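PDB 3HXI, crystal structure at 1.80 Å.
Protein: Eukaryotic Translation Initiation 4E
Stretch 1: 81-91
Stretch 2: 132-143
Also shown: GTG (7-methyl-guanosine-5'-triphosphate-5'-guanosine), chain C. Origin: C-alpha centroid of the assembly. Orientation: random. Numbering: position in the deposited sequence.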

# COMPACT_ATOMS: atom_id res chain seq x y z
N GLU A 81 -1.86 3.89 14.46
CA GLU A 81 -2.16 3.12 15.67
C GLU A 81 -3.66 2.78 15.88
O GLU A 81 -3.98 1.74 16.46
CB GLU A 81 -1.56 3.78 16.91
CG GLU A 81 -2.04 5.19 17.19
CD GLU A 81 -1.50 5.73 18.50
OE1 GLU A 81 -1.36 6.97 18.61
OE2 GLU A 81 -1.23 4.92 19.41
N ASN A 82 -4.54 3.65 15.40
CA ASN A 82 -5.97 3.44 15.51
C ASN A 82 -6.62 3.09 14.19
O ASN A 82 -7.85 3.15 14.03
CB ASN A 82 -6.62 4.66 16.16
CG ASN A 82 -6.09 4.92 17.56
OD1 ASN A 82 -5.76 6.05 17.91
ND2 ASN A 82 -5.96 3.86 18.35
N GLY A 83 -5.77 2.66 13.25
CA GLY A 83 -6.20 2.34 11.90
C GLY A 83 -6.40 0.86 11.59
O GLY A 83 -6.67 0.01 12.47
N GLY A 84 -6.29 0.55 10.31
CA GLY A 84 -6.44 -0.82 9.87
C GLY A 84 -6.07 -0.90 8.41
O GLY A 84 -5.85 0.11 7.75
N ARG A 85 -5.98 -2.13 7.92
CA ARG A 85 -5.57 -2.36 6.54
C ARG A 85 -6.60 -3.13 5.74
O ARG A 85 -7.25 -4.03 6.27
CB ARG A 85 -4.21 -3.10 6.48
CG ARG A 85 -4.32 -4.57 6.84
CD ARG A 85 -2.97 -5.25 6.86
NE ARG A 85 -3.14 -6.65 7.22
CZ ARG A 85 -2.19 -7.58 7.16
NH1 ARG A 85 -2.50 -8.83 7.51
NH2 ARG A 85 -0.97 -7.27 6.75
N TRP A 86 -6.76 -2.75 4.47
CA TRP A 86 -7.39 -3.63 3.49
C TRP A 86 -6.35 -4.66 3.10
O TRP A 86 -5.28 -4.28 2.64
CB TRP A 86 -7.89 -2.86 2.26
CG TRP A 86 -9.28 -2.23 2.49
CD1 TRP A 86 -9.57 -0.90 2.54
CD2 TRP A 86 -10.51 -2.93 2.72
NE1 TRP A 86 -10.95 -0.72 2.76
CE2 TRP A 86 -11.53 -1.96 2.88
CE3 TRP A 86 -10.87 -4.30 2.77
CZ2 TRP A 86 -12.87 -2.30 3.09
CZ3 TRP A 86 -12.18 -4.63 3.00
CH2 TRP A 86 -13.18 -3.63 3.16
N LEU A 87 -6.66 -5.94 3.30
CA LEU A 87 -5.74 -7.03 2.98
C LEU A 87 -6.17 -7.78 1.72
O LEU A 87 -7.32 -8.20 1.58
CB LEU A 87 -5.62 -8.00 4.17
CG LEU A 87 -4.79 -9.26 3.86
CD1 LEU A 87 -3.31 -8.94 3.82
CD2 LEU A 87 -5.10 -10.32 4.88
N ILE A 88 -5.21 -7.93 0.80
CA ILE A 88 -5.48 -8.57 -0.50
C ILE A 88 -4.62 -9.82 -0.58
O ILE A 88 -3.39 -9.73 -0.51
CB ILE A 88 -5.07 -7.66 -1.68
CG1 ILE A 88 -5.89 -6.36 -1.70
CG2 ILE A 88 -5.23 -8.42 -3.04
CD1 ILE A 88 -5.13 -5.20 -2.35
N ASN A 89 -5.26 -10.99 -0.70
CA ASN A 89 -4.54 -12.24 -0.85
C ASN A 89 -4.36 -12.54 -2.31
O ASN A 89 -5.33 -12.75 -3.06
CB ASN A 89 -5.28 -13.38 -0.16
CG ASN A 89 -5.31 -13.22 1.35
OD1 ASN A 89 -4.32 -12.82 1.96
ND2 ASN A 89 -6.45 -13.52 1.95
N VAL A 90 -3.10 -12.53 -2.73
CA VAL A 90 -2.74 -12.73 -4.13
C VAL A 90 -2.96 -14.18 -4.51
O VAL A 90 -2.62 -15.08 -3.74
CB VAL A 90 -1.25 -12.36 -4.35
CG1 VAL A 90 -0.79 -12.71 -5.77
CG2 VAL A 90 -1.03 -10.90 -4.05
N THR A 91 -3.57 -14.38 -5.68
CA THR A 91 -3.75 -15.71 -6.25
C THR A 91 -2.65 -16.04 -7.27
O THR A 91 -2.00 -15.14 -7.85
CB THR A 91 -5.15 -15.89 -6.87
OG1 THR A 91 -5.28 -15.07 -8.05
CG2 THR A 91 -6.25 -15.50 -5.87
PA GTG C . 4.02 -9.97 8.81
O1A GTG C . 5.33 -9.99 8.06
O2A GTG C . 2.90 -9.02 8.45
O3A GTG C . 3.37 -11.44 8.94
PB GTG C . 3.73 -12.78 8.17
O1B GTG C . 3.73 -12.58 6.67
O2B GTG C . 2.84 -13.85 8.79
O3B GTG C . 5.22 -13.04 8.73
N9A GTG C . 5.35 -6.54 12.71
C8A GTG C . 4.71 -6.36 11.55
N7A GTG C . 4.34 -5.06 11.46
C7X GTG C . 3.61 -4.50 10.30
C5A GTG C . 4.77 -4.45 12.56
C6A GTG C . 4.66 -3.11 12.98
O6A GTG C . 4.09 -2.23 12.30
N1A GTG C . 5.19 -2.79 14.18
C2A GTG C . 5.82 -3.74 14.94
N2A GTG C . 6.35 -3.44 16.14
N3A GTG C . 5.92 -5.02 14.53
C4A GTG C . 5.41 -5.38 13.34
O5D GTG C . 4.39 -9.64 10.32
C5D GTG C . 5.31 -10.48 11.01
C4D GTG C . 5.59 -9.90 12.37
O4D GTG C . 6.30 -8.68 12.20
C3D GTG C . 4.35 -9.54 13.16
O3D GTG C . 3.80 -10.68 13.82
C2D GTG C . 4.89 -8.50 14.12
O2D GTG C . 5.55 -9.15 15.22
C1D GTG C . 5.93 -7.79 13.26
PG GTG C . 6.27 -14.15 8.22
O1G GTG C . 5.98 -14.65 6.84
O2G GTG C . 6.49 -15.14 9.35
O5E GTG C . 7.59 -13.23 8.16
C5E GTG C . 7.74 -12.27 7.12
C4E GTG C . 9.10 -11.61 7.22
O4E GTG C . 9.17 -10.90 8.46
C3E GTG C . 10.24 -12.61 7.26
O3E GTG C . 11.40 -11.95 6.72
C2E GTG C . 10.49 -12.85 8.74
O2E GTG C . 11.83 -13.28 9.02
C1E GTG C . 10.21 -11.46 9.29
N9B GTG C . 9.73 -11.36 10.68
C8B GTG C . 8.48 -12.04 10.94
N7B GTG C . 8.27 -11.71 12.34
C5B GTG C . 9.29 -10.90 12.75
C6B GTG C . 9.61 -10.25 14.03
O6B GTG C . 8.82 -10.42 15.00
N1B GTG C . 10.75 -9.50 14.11
C2B GTG C . 11.59 -9.34 13.02
N2B GTG C . 12.72 -8.59 13.11
N3B GTG C . 11.35 -9.91 11.82
C4B GTG C . 10.24 -10.66 11.65
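Stretch 2 (132-143) GSKLSVWLTSDN

Stretch 2 lies on stretch 1 as its antiparallel neighbour in a β-sheet, held by a regular ladder of backbone hydrogen bonds with side chains sorted onto two faces. Residues 134-139 are extended and run against strand 84-89 at 161° between N-to-C directions, the axes approaching to 4.4 Å. The register sets Gly 84 against Leu 139, Trp 86 against Val 137 and Ile 88 against Leu 135, each pair closing two hydrogen bonds; the shortest are Leu 139 N to Gly 84 O and Ile 88 N to Leu 135 O, both 2.7 Å. Past the strand ends, Val 90 N still reaches Ser 133 O at 3.0 Å, and Val 90 CG2 packs on Leu 135 CD1 at 3.5 Å.

The intervening pairs carry the other face. Arg 85 CB lies 3.6 Å from Trp 138 CD1, and one water joins Arg 85 NH2 (2.8 Å) to Trp 138 NE1 (2.9 Å). Lys 134, paired with Asn 89, sends NZ to GTG O1B in a 2.8 Å hydrogen bond. On the sheet face that holds Trp 86, Trp 86 CD1 meets Leu 139 CD1 at 4.0 Å.

Gly 83, in the loop before strand 84-89, permits a close approach: its CA is 3.2 Å from Leu 139 O, and a CB there would clash with that oxygen. Beyond it, waters bridge the loops, one linking Asn 82 N (2.8 Å) to Thr 140 O (2.9 Å).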

# COMPACT_ATOMS: atom_id res chain seq x y z
N GLY A 132 1.53 -17.67 -0.11
CA GLY A 132 0.57 -16.77 -0.75
C GLY A 132 0.93 -15.34 -0.36
O GLY A 132 0.99 -15.01 0.84
N SER A 133 1.18 -14.52 -1.37
CA SER A 133 1.64 -13.15 -1.19
C SER A 133 0.46 -12.27 -0.79
O SER A 133 -0.70 -12.68 -0.90
CB SER A 133 2.33 -12.64 -2.48
OG SER A 133 3.52 -13.39 -2.79
N LYS A 134 0.76 -11.07 -0.27
CA LYS A 134 -0.26 -10.19 0.25
C LYS A 134 0.04 -8.77 -0.18
O LYS A 134 1.20 -8.34 -0.16
CB LYS A 134 -0.29 -10.26 1.78
CG LYS A 134 -0.67 -11.63 2.35
CD LYS A 134 -0.51 -11.64 3.85
CE LYS A 134 0.98 -11.81 4.26
NZ LYS A 134 1.09 -12.22 5.69
N LEU A 135 -1.00 -8.03 -0.56
CA LEU A 135 -0.88 -6.58 -0.74
C LEU A 135 -1.84 -5.98 0.27
O LEU A 135 -2.90 -6.55 0.53
CB LEU A 135 -1.30 -6.15 -2.14
CG LEU A 135 -0.28 -6.14 -3.29
CD1 LEU A 135 -0.07 -7.56 -3.83
CD2 LEU A 135 -0.75 -5.22 -4.43
N SER A 136 -1.49 -4.82 0.82
CA SER A 136 -2.30 -4.19 1.85
C SER A 136 -2.33 -2.70 1.59
O SER A 136 -1.37 -2.14 1.06
CB SER A 136 -1.66 -4.41 3.23
OG SER A 136 -1.82 -5.74 3.66
N VAL A 137 -3.42 -2.05 1.98
CA VAL A 137 -3.47 -0.60 2.05
C VAL A 137 -3.85 -0.25 3.48
O VAL A 137 -4.88 -0.69 3.98
CB VAL A 137 -4.49 0.00 1.10
CG1 VAL A 137 -4.69 1.50 1.40
CG2 VAL A 137 -4.08 -0.23 -0.34
N TRP A 138 -3.00 0.55 4.12
CA TRP A 138 -3.19 0.96 5.51
C TRP A 138 -3.95 2.28 5.54
O TRP A 138 -3.60 3.21 4.80
CB TRP A 138 -1.81 1.15 6.12
CG TRP A 138 -1.08 -0.13 6.46
CD1 TRP A 138 -1.14 -1.34 5.81
CD2 TRP A 138 -0.16 -0.30 7.54
NE1 TRP A 138 -0.30 -2.25 6.42
CE2 TRP A 138 0.30 -1.64 7.49
CE3 TRP A 138 0.34 0.56 8.54
CZ2 TRP A 138 1.22 -2.15 8.43
CZ3 TRP A 138 1.24 0.06 9.46
CH2 TRP A 138 1.69 -1.29 9.39
N LEU A 139 -4.96 2.33 6.41
CA LEU A 139 -5.89 3.45 6.56
C LEU A 139 -5.77 4.00 7.97
O LEU A 139 -5.42 3.27 8.89
CB LEU A 139 -7.33 2.96 6.34
CG LEU A 139 -7.72 2.44 4.95
CD1 LEU A 139 -9.25 2.40 4.81
CD2 LEU A 139 -7.16 3.34 3.87
N THR A 140 -6.10 5.28 8.15
CA THR A 140 -5.83 5.93 9.43
C THR A 140 -6.84 5.62 10.55
O THR A 140 -6.52 5.78 11.74
CB THR A 140 -5.68 7.45 9.26
OG1 THR A 140 -5.11 8.01 10.45
CG2 THR A 140 -7.02 8.10 8.99
N SER A 141 -8.06 5.22 10.18
CA SER A 141 -9.08 4.82 11.15
C SER A 141 -9.51 3.37 10.94
O SER A 141 -9.15 2.76 9.93
CB SER A 141 -10.29 5.74 11.06
OG SER A 141 -11.12 5.33 9.99
N ASP A 142 -10.28 2.83 11.88
CA ASP A 142 -10.85 1.48 11.72
C ASP A 142 -12.37 1.50 11.80
O ASP A 142 -13.01 0.45 11.79
CB ASP A 142 -10.27 0.51 12.77
CG ASP A 142 -10.63 0.89 14.21
OD1 ASP A 142 -9.86 0.54 15.13
OD2 ASP A 142 -11.65 1.57 14.42
N ASN A 143 -12.94 2.70 11.85
CA ASN A 143 -14.36 2.84 12.16
C ASN A 143 -15.10 3.90 11.35
O ASN A 143 -16.28 4.17 11.61
CB ASN A 143 -14.55 3.05 13.67
CG ASN A 143 -13.97 4.37 14.18
OD1 ASN A 143 -13.43 5.19 13.41
ND2 ASN A 143 -14.11 4.59 15.49
O HOH W 1 -4.53 5.99 13.82
O HOH W 2 -10.17 4.44 14.40
O HOH W 3 -7.38 -0.06 15.05
O HOH W 4 0.40 -4.97 5.88
O HOH W 5 0.88 -9.46 6.66